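Local structure of nuclear inclusion protein A (3MMG) at residues C17-E22 and P39-N44; H28-F33 and F48-G53; H46-R49 and E54-I57; F64-A67 and Q71-M74; K75-R80 and E184-T189. The protein probably acts as a 3C-type cysteine protease that cuts polypeptides after binding a stretch of peptide in a cleft. The protein carries 3 engineered substitutions. All blocks are in the same frame, centred on the assembly; numbering follows the deposited sequence. Where two conformers were deposited one is given.

Interaction 1 of 5, residues C17-E22 and P39-N44; sequences CVCLLE and PYIIAN
Leu21, which meets Ile41 and Ala43 across this contact, is fixed within strand 18-25 by a backbone bond between its N and the O of Leu32 in the next strand. Its side chain then turns inward. CG lies anti to the carbonyl carbon (chi1 -54°), which spreads the two methyls over residues 41 and 43. Leu21 CD1 presses against Ala43 CB at 3.6 Å, the tightest approach here, while Leu21 CD2 lies 3.9 Å from Ile41 CG2. Leu21 and Ile41 run alongside each other, pointing opposite ways. In the conformer given, Cys19 SG lies 4.1 Å from Ile41 CD1, a contact that may not hold in the other. Strands 18-25 and 40-43 are not neighbours in their antiparallel sheet; each pairs with strand 28-37, which runs between them. The sheet curls as the N-terminal barrel of a chymotrypsin-like fold, so the two strands face each other through its interior, with segment axes 8.8 Å apart and an angle of 73° between their directions. Cys19 and Leu21, and Ile41 and Ala43, are every second residue of their strands and so share the inward face; the steep crossing keeps the contact short. Alanine suits the point where the leucine comes closest, and the isoleucine, with two branches, can touch both Leu21 and Cys19. Phe94 lies against both Cys19 and Ile41, and Ile57 backs Cys19 and Leu21.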
# COMPACT_ATOMS: atom_id res chain seq x y z
N CYS A 17 8.27 -3.38 -8.37
CA CYS A 17 8.38 -2.35 -7.34
C CYS A 17 7.71 -2.72 -6.03
O CYS A 17 7.78 -1.97 -5.06
CB CYS A 17 7.79 -1.04 -7.87
SG CYS A 17 8.75 -0.41 -9.26
N VAL A 18 7.08 -3.88 -5.97
CA VAL A 18 6.45 -4.29 -4.73
C VAL A 18 7.51 -4.83 -3.79
O VAL A 18 8.42 -5.57 -4.23
CB VAL A 18 5.34 -5.34 -5.00
CG1 VAL A 18 4.84 -5.95 -3.68
CG2 VAL A 18 4.20 -4.68 -5.75
N CYS A 19 7.39 -4.46 -2.51
CA CYS A 19 8.33 -4.86 -1.45
C CYS A 19 7.62 -5.68 -0.38
O CYS A 19 6.38 -5.57 -0.21
CB CYS A 19 8.88 -3.63 -0.73
SG CYS A 19 9.62 -2.34 -1.72
N LEU A 20 8.39 -6.46 0.37
CA LEU A 20 7.87 -7.03 1.62
C LEU A 20 8.35 -6.17 2.77
O LEU A 20 9.52 -5.82 2.85
CB LEU A 20 8.32 -8.47 1.85
CG LEU A 20 8.00 -9.56 0.82
CD1 LEU A 20 8.65 -10.88 1.26
CD2 LEU A 20 6.53 -9.74 0.69
N LEU A 21 7.43 -5.82 3.67
CA LEU A 21 7.77 -5.00 4.83
C LEU A 21 7.54 -5.80 6.11
O LEU A 21 6.47 -6.37 6.32
CB LEU A 21 6.93 -3.71 4.83
CG LEU A 21 7.01 -2.85 3.56
CD1 LEU A 21 6.05 -1.67 3.69
CD2 LEU A 21 8.40 -2.39 3.30
N GLU A 22 8.58 -5.90 6.95
CA GLU A 22 8.45 -6.60 8.22
C GLU A 22 8.85 -5.62 9.30
O GLU A 22 9.97 -5.10 9.29
CB GLU A 22 9.33 -7.86 8.28
CG GLU A 22 9.24 -8.58 9.64
CD GLU A 22 10.11 -9.82 9.79
OE1 GLU A 22 10.96 -10.10 8.90
OE2 GLU A 22 9.94 -10.52 10.82
N PRO A 39 13.73 6.79 -3.88
CA PRO A 39 14.21 6.49 -2.54
C PRO A 39 13.09 6.29 -1.51
O PRO A 39 13.36 6.23 -0.29
CB PRO A 39 15.00 7.75 -2.19
CG PRO A 39 14.18 8.83 -2.83
CD PRO A 39 13.73 8.25 -4.14
N TYR A 40 11.85 6.19 -2.00
CA TYR A 40 10.68 6.16 -1.13
C TYR A 40 10.03 4.79 -1.09
O TYR A 40 10.02 4.06 -2.10
CB TYR A 40 9.62 7.18 -1.60
CG TYR A 40 10.19 8.55 -1.83
CD1 TYR A 40 10.27 9.09 -3.11
CD2 TYR A 40 10.64 9.31 -0.75
CE1 TYR A 40 10.84 10.37 -3.33
CE2 TYR A 40 11.20 10.59 -0.94
CZ TYR A 40 11.28 11.10 -2.23
OH TYR A 40 11.83 12.36 -2.43
N ILE A 41 9.49 4.46 0.07
CA ILE A 41 8.61 3.30 0.26
C ILE A 41 7.24 3.81 0.64
O ILE A 41 7.10 4.57 1.60
CB ILE A 41 9.12 2.38 1.41
CG1 ILE A 41 10.60 1.98 1.18
CG2 ILE A 41 8.24 1.13 1.56
CD1 ILE A 41 10.83 1.21 -0.07
N ILE A 42 6.23 3.38 -0.11
CA ILE A 42 4.84 3.79 0.14
C ILE A 42 4.20 2.61 0.86
O ILE A 42 4.30 1.45 0.40
CB ILE A 42 4.12 4.03 -1.19
CG1 ILE A 42 4.71 5.24 -1.97
CG2 ILE A 42 2.61 4.17 -0.98
CD1 ILE A 42 4.56 5.12 -3.49
N ALA A 43 3.58 2.88 2.00
CA ALA A 43 3.02 1.80 2.80
C ALA A 43 1.74 2.26 3.49
O ALA A 43 1.38 3.42 3.41
CB ALA A 43 4.05 1.33 3.85
N ASN A 44 1.07 1.33 4.17
CA ASN A 44 -0.04 1.73 5.06
C ASN A 44 0.50 2.45 6.30
O ASN A 44 1.53 2.05 6.83
CB ASN A 44 -0.81 0.51 5.55
CG ASN A 44 -1.44 -0.29 4.43
OD1 ASN A 44 -0.85 -1.23 3.94
ND2 ASN A 44 -2.63 0.13 3.99

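Interaction 2 of 5, residues H28-F33 and F48-G53; sequences HSERLF and FRRNNG
A histidine-carboxylate pair on strand 28-33, His28 with Glu30, is clasped by two consecutive arginines, Arg49 and Arg50, of the loop 48-53. Glu30 OE2 is the atom gripped. It accepts a nearly straight bond from His28 NE2, 3.0 Å long at 171°, and a salt bridge from Arg49 NH2, modelled at 2.5 Å, so short that the exact length is doubtful. The two donors come from opposite faces of the carboxylate plane, each well above it. Since the Arg49 guanidinium is tilted 52° from the carboxylate, the pair is not the flat two-bond kind. The other oxygen is held through water: water 1 donates to Glu30 OE1 at 2.9 Å and accepts from Arg50 N at 3.0 Å. Strand 28-37 belongs to the N-terminal barrel of a chymotrypsin-like protease, and this loop follows the barrel strand 40-43 at the edge of the peptide cleft. There Arg49 packs on an aromatic side chain of the bound peptide, and its NH1 forms a second salt bridge, with Glu217. Arg50 covers one face of the histidine ring: its flat, charged guanidinium can lie on an imidazole, and does so with centres 4.1 Å apart and planes 3° from parallel. Arg50 NE sits over the ring rim, 3.6 Å from His28 CG. Two guanidinium groups nearby probably favour an ionised Glu30.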
# COMPACT_ATOMS: atom_id res chain seq x y z
N HIS A 28 5.81 -9.48 18.61
CA HIS A 28 4.91 -9.13 17.49
C HIS A 28 5.66 -8.78 16.23
O HIS A 28 6.64 -8.04 16.28
CB HIS A 28 3.97 -7.98 17.84
CG HIS A 28 2.95 -7.71 16.78
ND1 HIS A 28 1.73 -8.35 16.73
CD2 HIS A 28 2.98 -6.88 15.69
CE1 HIS A 28 1.05 -7.93 15.68
NE2 HIS A 28 1.79 -7.04 15.03
N SER A 29 5.22 -9.32 15.09
CA SER A 29 5.79 -8.96 13.79
C SER A 29 4.66 -8.48 12.87
O SER A 29 3.72 -9.24 12.60
CB SER A 29 6.50 -10.17 13.17
OG SER A 29 7.04 -9.88 11.89
N GLU A 30 4.75 -7.24 12.41
CA GLU A 30 3.80 -6.70 11.42
C GLU A 30 4.36 -7.04 10.04
O GLU A 30 5.46 -6.64 9.73
CB GLU A 30 3.71 -5.17 11.57
CG GLU A 30 2.34 -4.59 11.37
CD GLU A 30 1.48 -4.80 12.59
OE1 GLU A 30 1.63 -4.04 13.60
OE2 GLU A 30 0.68 -5.74 12.53
N ARG A 31 3.64 -7.82 9.24
CA ARG A 31 4.12 -8.19 7.90
C ARG A 31 3.13 -7.69 6.85
O ARG A 31 2.00 -8.16 6.79
CB ARG A 31 4.27 -9.70 7.79
CG ARG A 31 5.26 -10.30 8.76
CD ARG A 31 6.56 -10.69 8.08
NE ARG A 31 7.19 -11.77 8.82
CZ ARG A 31 8.16 -12.55 8.37
NH1 ARG A 31 8.67 -12.40 7.15
NH2 ARG A 31 8.63 -13.50 9.15
N LEU A 32 3.58 -6.72 6.05
CA LEU A 32 2.75 -6.10 5.01
C LEU A 32 3.54 -6.02 3.70
O LEU A 32 4.69 -6.47 3.62
CB LEU A 32 2.30 -4.69 5.45
CG LEU A 32 1.63 -4.38 6.80
CD1 LEU A 32 0.85 -3.06 6.70
CD2 LEU A 32 0.70 -5.46 7.23
N PHE A 33 2.91 -5.45 2.68
CA PHE A 33 3.59 -5.12 1.43
C PHE A 33 3.73 -3.61 1.32
O PHE A 33 3.00 -2.85 2.00
CB PHE A 33 2.79 -5.66 0.24
CG PHE A 33 2.83 -7.16 0.13
CD1 PHE A 33 1.93 -7.95 0.83
CD2 PHE A 33 3.80 -7.76 -0.67
CE1 PHE A 33 1.97 -9.35 0.74
CE2 PHE A 33 3.85 -9.16 -0.78
CZ PHE A 33 2.92 -9.95 -0.07
N PHE A 48 2.93 1.08 11.23
CA PHE A 48 3.59 1.63 12.42
C PHE A 48 2.67 1.80 13.62
O PHE A 48 2.92 2.65 14.48
CB PHE A 48 4.29 2.93 12.06
CG PHE A 48 5.28 2.78 10.95
CD1 PHE A 48 5.02 3.32 9.70
CD2 PHE A 48 6.45 2.05 11.14
CE1 PHE A 48 5.94 3.17 8.65
CE2 PHE A 48 7.37 1.88 10.11
CZ PHE A 48 7.12 2.44 8.87
N ARG A 49 1.63 0.98 13.67
CA ARG A 49 0.74 0.91 14.83
C ARG A 49 1.52 0.78 16.13
O ARG A 49 1.20 1.44 17.13
CB ARG A 49 -0.15 -0.30 14.72
CG ARG A 49 -1.33 -0.12 13.85
CD ARG A 49 -2.21 -1.34 13.93
NE ARG A 49 -1.57 -2.57 13.47
CZ ARG A 49 -2.26 -3.69 13.22
NH1 ARG A 49 -3.57 -3.69 13.38
NH2 ARG A 49 -1.65 -4.79 12.82
N ARG A 50 2.52 -0.10 16.11
CA ARG A 50 3.40 -0.31 17.25
C ARG A 50 4.67 0.49 17.06
O ARG A 50 5.33 0.40 16.01
CB ARG A 50 3.73 -1.79 17.42
CG ARG A 50 2.53 -2.70 17.50
CD ARG A 50 2.88 -4.00 18.20
NE ARG A 50 1.69 -4.79 18.49
CZ ARG A 50 1.55 -5.58 19.56
NH1 ARG A 50 2.52 -5.69 20.46
NH2 ARG A 50 0.42 -6.25 19.73
N ASN A 51 5.03 1.27 18.08
CA ASN A 51 6.25 2.07 18.05
C ASN A 51 7.54 1.25 18.15
O ASN A 51 7.56 0.17 18.75
CB ASN A 51 6.21 3.12 19.17
CG ASN A 51 7.26 4.19 19.00
OD1 ASN A 51 7.40 4.77 17.91
ND2 ASN A 51 8.02 4.47 20.06
N ASN A 52 8.61 1.78 17.53
CA ASN A 52 9.98 1.24 17.68
C ASN A 52 10.21 -0.19 17.19
O ASN A 52 11.00 -0.94 17.78
CB ASN A 52 10.47 1.37 19.14
CG ASN A 52 10.98 2.77 19.48
OD1 ASN A 52 10.48 3.77 18.96
ND2 ASN A 52 11.97 2.84 20.37
N GLY A 53 9.52 -0.59 16.13
CA GLY A 53 9.83 -1.88 15.52
C GLY A 53 11.07 -1.74 14.64
O GLY A 53 11.34 -0.64 14.13
O HOH W 1 3.51 -1.85 13.95

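Interaction 3 of 5, residues H46-R49 and E54-I57; sequences HLFR and ELTI
The short 3-10 segment at Leu47 faces strand 54-57 across the apolar interior, with Leu47 CA and Leu55 CA 9.7 Å apart, too wide for backbone pairing, so side chains must span the gap. Leu55 does most of it. Its CG stands anti to the backbone N (chi1 179°), projecting both methyls toward the turn. Leu55 CD1 meets Leu47 CD2 at 4.3 Å, and Leu55 CD2 reaches the edge of the Phe48 ring, 4.4 Å from Phe48 CZ and near the ring plane. The two residues of the turn also support each other: Leu47 CG lies over the centre of one face of the Phe48 ring, 3.9 Å above its plane, while the ring edge is turned to the strand. Further hydrocarbon closes round them, with Leu21 CD1 at 3.8 Å from Leu47 CD2 and Met74 CE at 3.6 Å from Phe48 CZ. Leucine, flexible and branched at its end, suits positions that must reach far. The aromatic ring adds a broad flat surface. His46, the residue before, bonds Asp81 through ND1 and a side chain of the bound peptide through NE2, consistent with the His-Asp pair of PA-clan proteases. All three touching residues are buried, and they meet by methyl and ring contacts a little beyond closest packing; the join therefore probably rests on dispersion and the exclusion of water, with nothing directional to fix its angles.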
# COMPACT_ATOMS: atom_id res chain seq x y z
N HIS A 46 -0.77 2.01 9.12
CA HIS A 46 -0.91 1.00 10.16
C HIS A 46 0.26 0.01 10.29
O HIS A 46 0.32 -0.77 11.25
CB HIS A 46 -2.26 0.29 10.09
CG HIS A 46 -2.34 -0.83 9.09
ND1 HIS A 46 -2.94 -0.67 7.86
CD2 HIS A 46 -2.01 -2.14 9.18
CE1 HIS A 46 -2.95 -1.83 7.22
NE2 HIS A 46 -2.40 -2.74 8.00
N LEU A 47 1.20 0.08 9.35
CA LEU A 47 2.48 -0.60 9.50
C LEU A 47 3.18 -0.15 10.80
O LEU A 47 3.91 -0.92 11.40
CB LEU A 47 3.40 -0.30 8.31
CG LEU A 47 4.85 -0.79 8.37
CD1 LEU A 47 4.90 -2.32 8.38
CD2 LEU A 47 5.56 -0.22 7.17
N PHE A 48 2.93 1.08 11.23
CA PHE A 48 3.59 1.63 12.42
C PHE A 48 2.67 1.80 13.62
O PHE A 48 2.92 2.65 14.48
CB PHE A 48 4.29 2.93 12.06
CG PHE A 48 5.28 2.78 10.95
CD1 PHE A 48 5.02 3.32 9.70
CD2 PHE A 48 6.45 2.05 11.14
CE1 PHE A 48 5.94 3.17 8.65
CE2 PHE A 48 7.37 1.88 10.11
CZ PHE A 48 7.12 2.44 8.87
N ARG A 49 1.63 0.98 13.67
CA ARG A 49 0.74 0.91 14.83
C ARG A 49 1.52 0.78 16.13
O ARG A 49 1.20 1.44 17.13
CB ARG A 49 -0.15 -0.30 14.72
CG ARG A 49 -1.33 -0.12 13.85
CD ARG A 49 -2.21 -1.34 13.93
NE ARG A 49 -1.57 -2.57 13.47
CZ ARG A 49 -2.26 -3.69 13.22
NH1 ARG A 49 -3.57 -3.69 13.38
NH2 ARG A 49 -1.65 -4.79 12.82
N GLU A 54 11.80 -2.84 14.45
CA GLU A 54 12.90 -2.89 13.48
C GLU A 54 12.34 -3.27 12.13
O GLU A 54 11.70 -4.32 12.00
CB GLU A 54 13.97 -3.91 13.87
CG GLU A 54 14.65 -3.65 15.19
CD GLU A 54 15.91 -4.50 15.39
OE1 GLU A 54 16.04 -5.60 14.79
OE2 GLU A 54 16.77 -4.05 16.19
N LEU A 55 12.60 -2.43 11.13
CA LEU A 55 11.95 -2.57 9.83
C LEU A 55 12.91 -3.23 8.85
O LEU A 55 14.06 -2.79 8.72
CB LEU A 55 11.56 -1.19 9.32
CG LEU A 55 10.89 -1.12 7.94
CD1 LEU A 55 9.52 -1.80 7.95
CD2 LEU A 55 10.76 0.36 7.54
N THR A 56 12.45 -4.28 8.19
CA THR A 56 13.24 -4.94 7.14
C THR A 56 12.43 -4.84 5.87
O THR A 56 11.21 -5.08 5.89
CB THR A 56 13.54 -6.41 7.50
OG1 THR A 56 14.38 -6.44 8.67
CG2 THR A 56 14.30 -7.11 6.35
N ILE A 57 13.09 -4.46 4.78
CA ILE A 57 12.43 -4.24 3.50
C ILE A 57 13.04 -5.19 2.48
O ILE A 57 14.23 -5.06 2.16
CB ILE A 57 12.62 -2.79 3.05
CG1 ILE A 57 12.10 -1.84 4.14
CG2 ILE A 57 11.93 -2.56 1.68
CD1 ILE A 57 13.07 -0.76 4.56

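Interaction 4 of 5, residues F64-A67 and Q71-M74; sequences FAVA and QLQM. Engineered in segment 64-67: Ala65 (natural residue Lys), Ala67 (natural residue Lys).
Val66 meets Leu72 on the inner side of this contact, where Val66 CG2 and Leu72 CD1 approach to 4.2 Å. That is a moderate methyl contact, yet it is the firmer half: Leu72 is buried, and its two end methyls let it touch Val66 and, elsewhere, Ile85. The outer half is looser. Gln71 NE2 passes 3.8 Å from Val66 O, too far for a bond, and gives its hydrogen bond instead to the backbone O of Asn68, at the end of the strand. Gln71 CG takes the crowded position between backbone N and carbonyl carbon (chi1 68°), and from there the chain runs out extended, so the amide hangs over the strand end at the solvent-exposed rim. A long amide fits such a site, able to reach a backbone carbonyl while remaining wetted. The strand is itself irregular here: a classic beta bulge sets two residues, Val66 and the engineered Ala67 (lysine in the natural sequence), against the single Leu55. Ala67 has a positive phi of 69°, and its O accepts a backbone bond from Leu55 N. Strand 62-68 is an outermost strand of the N-terminal sheet, paired with strand 54-59, on which Val66 rests through Leu55 and Ile57. The chain then turns past Leu72, over strand 83-86, to enter strand 74-76 at the sheet's other border.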
# COMPACT_ATOMS: atom_id res chain seq x y z
N PHE A 64 16.95 -5.19 2.90
CA PHE A 64 17.53 -4.05 3.61
C PHE A 64 16.96 -3.96 5.01
O PHE A 64 15.77 -3.68 5.20
CB PHE A 64 17.31 -2.77 2.80
CG PHE A 64 17.81 -2.88 1.38
CD1 PHE A 64 16.91 -3.02 0.31
CD2 PHE A 64 19.17 -2.96 1.12
CE1 PHE A 64 17.38 -3.19 -1.01
CE2 PHE A 64 19.64 -3.11 -0.18
CZ PHE A 64 18.75 -3.22 -1.24
N ALA A 65 17.82 -4.25 5.98
CA ALA A 65 17.43 -4.27 7.37
C ALA A 65 17.73 -2.92 7.99
O ALA A 65 18.77 -2.73 8.62
CB ALA A 65 18.16 -5.41 8.11
N VAL A 66 16.81 -1.98 7.81
CA VAL A 66 17.06 -0.58 8.21
C VAL A 66 17.04 -0.40 9.73
O VAL A 66 17.52 0.62 10.26
CB VAL A 66 16.11 0.43 7.46
CG1 VAL A 66 16.28 0.30 5.95
CG2 VAL A 66 14.67 0.21 7.83
N ALA A 67 16.54 -1.41 10.43
CA ALA A 67 16.42 -1.44 11.89
C ALA A 67 15.37 -0.45 12.39
O ALA A 67 14.31 -0.32 11.79
CB ALA A 67 17.76 -1.25 12.58
N GLN A 71 13.90 6.43 13.26
CA GLN A 71 14.93 7.32 12.73
C GLN A 71 14.63 7.81 11.33
O GLN A 71 15.33 8.68 10.81
CB GLN A 71 16.29 6.61 12.73
CG GLN A 71 16.39 5.45 11.73
CD GLN A 71 17.71 4.75 11.81
OE1 GLN A 71 18.70 5.22 11.26
NE2 GLN A 71 17.74 3.63 12.49
N LEU A 72 13.61 7.24 10.70
CA LEU A 72 13.35 7.54 9.29
C LEU A 72 12.45 8.74 9.11
O LEU A 72 11.54 8.94 9.89
CB LEU A 72 12.71 6.33 8.62
CG LEU A 72 13.44 4.98 8.70
CD1 LEU A 72 12.50 3.83 8.31
CD2 LEU A 72 14.67 4.97 7.82
N GLN A 73 12.73 9.54 8.08
CA GLN A 73 11.84 10.64 7.67
C GLN A 73 10.60 10.04 7.05
O GLN A 73 10.69 9.13 6.22
CB GLN A 73 12.51 11.54 6.63
CG GLN A 73 13.70 12.32 7.18
CD GLN A 73 14.06 13.49 6.30
OE1 GLN A 73 14.53 13.32 5.18
NE2 GLN A 73 13.85 14.70 6.82
N MET A 74 9.45 10.56 7.45
CA MET A 74 8.17 10.06 6.91
C MET A 74 7.25 11.21 6.55
O MET A 74 7.41 12.33 7.04
CB MET A 74 7.51 9.13 7.92
CG MET A 74 8.31 7.82 8.17
SD MET A 74 7.44 6.69 9.24
CE MET A 74 8.80 5.53 9.54

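Interaction 5 of 5, residues K75-R80 and E184-T189; sequences KPVEGR and EKFVAT
Val77 touches Phe186 through one methyl: Val77 CG2 meets Phe186 CE1 at 4.1 Å, near the plane of the ring and at its edge. The side chains cross at about a right angle, and CG of Phe186, anti to its backbone N (chi1 173°), swings the ring toward the valine. Valine, branched at CB, offers a methyl to the ring edge. A water links the segments, accepting from Lys75 NZ at 2.9 Å and donating to Thr189 O at 2.6 Å. Lys75 NZ goes further, bonding Tyr190 O in helix 186-192 and Ala193 O and Asp195 O just after it, while the lysine makes a cation-pi contact with Trp197. The helix's C-terminal end would probably favour the positive charge. At the helix start, Lys185 is the N-cap residue, and Lys185 O receives both Thr189 N at 2.9 Å and Thr189 OG1 at 2.7 Å. Phe186 is also met edge-to-face by Phe100. On the other segment a type II turn, Val77 to Arg80, has Gly79 at its left-handed position. The helix follows strand 177-181 of the C-terminal barrel, and its contact with residues at and just after strand 74-76 joins the two barrels of the chymotrypsin-like fold.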
# COMPACT_ATOMS: atom_id res chain seq x y z
N LYS A 75 6.31 10.95 5.63
CA LYS A 75 5.33 11.94 5.20
C LYS A 75 3.97 11.23 5.13
O LYS A 75 3.73 10.45 4.19
CB LYS A 75 5.70 12.51 3.83
CG LYS A 75 4.90 13.73 3.41
CD LYS A 75 5.30 14.21 2.02
CE LYS A 75 6.64 14.94 2.01
NZ LYS A 75 6.94 15.52 0.64
N PRO A 76 3.11 11.44 6.14
CA PRO A 76 1.78 10.82 6.06
C PRO A 76 0.90 11.51 5.02
O PRO A 76 1.03 12.72 4.78
CB PRO A 76 1.21 11.04 7.47
CG PRO A 76 1.85 12.33 7.93
CD PRO A 76 3.29 12.20 7.40
N VAL A 77 0.02 10.75 4.38
CA VAL A 77 -1.06 11.37 3.61
C VAL A 77 -2.15 11.55 4.66
O VAL A 77 -2.85 10.62 4.98
CB VAL A 77 -1.58 10.43 2.48
CG1 VAL A 77 -2.68 11.14 1.67
CG2 VAL A 77 -0.44 9.97 1.54
N GLU A 78 -2.24 12.74 5.27
CA GLU A 78 -3.08 12.89 6.45
C GLU A 78 -4.56 12.59 6.15
O GLU A 78 -5.08 13.01 5.11
CB GLU A 78 -2.90 14.30 7.07
CG GLU A 78 -1.52 14.54 7.70
CD GLU A 78 -1.26 13.81 9.05
OE1 GLU A 78 -2.01 12.87 9.44
OE2 GLU A 78 -0.27 14.17 9.72
N GLY A 79 -5.22 11.86 7.05
CA GLY A 79 -6.62 11.52 6.87
C GLY A 79 -6.85 10.15 6.22
O GLY A 79 -7.99 9.68 6.15
N ARG A 80 -5.79 9.49 5.77
CA ARG A 80 -5.97 8.15 5.19
C ARG A 80 -4.81 7.22 5.52
O ARG A 80 -3.76 7.68 5.98
CB ARG A 80 -6.22 8.21 3.70
CG ARG A 80 -4.97 8.57 2.89
CD ARG A 80 -5.32 8.81 1.42
NE ARG A 80 -6.04 10.08 1.28
CZ ARG A 80 -6.66 10.51 0.19
NH1 ARG A 80 -6.68 9.76 -0.92
NH2 ARG A 80 -7.27 11.70 0.19
N GLU A 184 -5.29 12.80 -5.51
CA GLU A 184 -4.93 13.48 -6.75
C GLU A 184 -3.50 14.01 -6.63
O GLU A 184 -3.10 14.43 -5.55
CB GLU A 184 -5.87 14.67 -6.96
CG GLU A 184 -5.97 15.17 -8.40
CD GLU A 184 -6.88 16.40 -8.54
OE1 GLU A 184 -7.53 16.81 -7.54
OE2 GLU A 184 -6.94 16.98 -9.65
N LYS A 185 -2.77 13.98 -7.74
CA LYS A 185 -1.41 14.54 -7.85
C LYS A 185 -0.48 13.99 -6.77
O LYS A 185 0.32 14.73 -6.17
CB LYS A 185 -1.49 16.07 -7.79
CG LYS A 185 -2.21 16.65 -9.00
CD LYS A 185 -2.36 18.14 -8.92
CE LYS A 185 -3.17 18.63 -10.12
NZ LYS A 185 -3.74 19.99 -9.88
N PHE A 186 -0.59 12.69 -6.53
CA PHE A 186 0.13 12.05 -5.45
C PHE A 186 1.66 12.19 -5.58
O PHE A 186 2.32 12.60 -4.63
CB PHE A 186 -0.26 10.57 -5.34
CG PHE A 186 0.57 9.80 -4.35
CD1 PHE A 186 0.51 10.10 -3.00
CD2 PHE A 186 1.41 8.76 -4.78
CE1 PHE A 186 1.28 9.38 -2.08
CE2 PHE A 186 2.17 8.05 -3.87
CZ PHE A 186 2.11 8.35 -2.53
N VAL A 187 2.20 11.80 -6.74
CA VAL A 187 3.66 11.87 -6.99
C VAL A 187 4.20 13.31 -6.82
O VAL A 187 5.14 13.54 -6.05
CB VAL A 187 4.01 11.27 -8.37
CG1 VAL A 187 5.51 11.43 -8.70
CG2 VAL A 187 3.61 9.80 -8.40
N ALA A 188 3.56 14.26 -7.49
CA ALA A 188 3.94 15.67 -7.41
C ALA A 188 3.92 16.21 -5.98
O ALA A 188 4.88 16.84 -5.54
CB ALA A 188 3.06 16.52 -8.33
N THR A 189 2.84 15.92 -5.26
CA THR A 189 2.60 16.47 -3.92
C THR A 189 3.40 15.80 -2.81
O THR A 189 3.86 16.48 -1.89
CB THR A 189 1.10 16.41 -3.57
OG1 THR A 189 0.34 17.00 -4.62
CG2 THR A 189 0.80 17.14 -2.25
O HOH W 2 4.75 17.45 0.39

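Overall arrangement
All five contacts involve the N-terminal sheet, and interactions 2 and 3 lie nearest the peptide cleft, their centres about 4 Å apart and sharing Phe48 and Arg49. Leu32 of interaction 2 packs on His46 of interaction 3, the histidine that bonds the bound peptide. Interaction 1 lies deeper, its centre about 10 Å from that of interaction 3, with Leu21 and Leu47 bridging them. Interaction 4 extends the same hydrocarbon outward, strands 54-59 and 62-68 being paired and Met74 reaching Phe48. Interaction 5 is remote, about 21 Å from interaction 2 between centres, but Ile42 CD1 touches Phe186 CE2 at 3.8 Å, connecting the barrel core with helix 186-192.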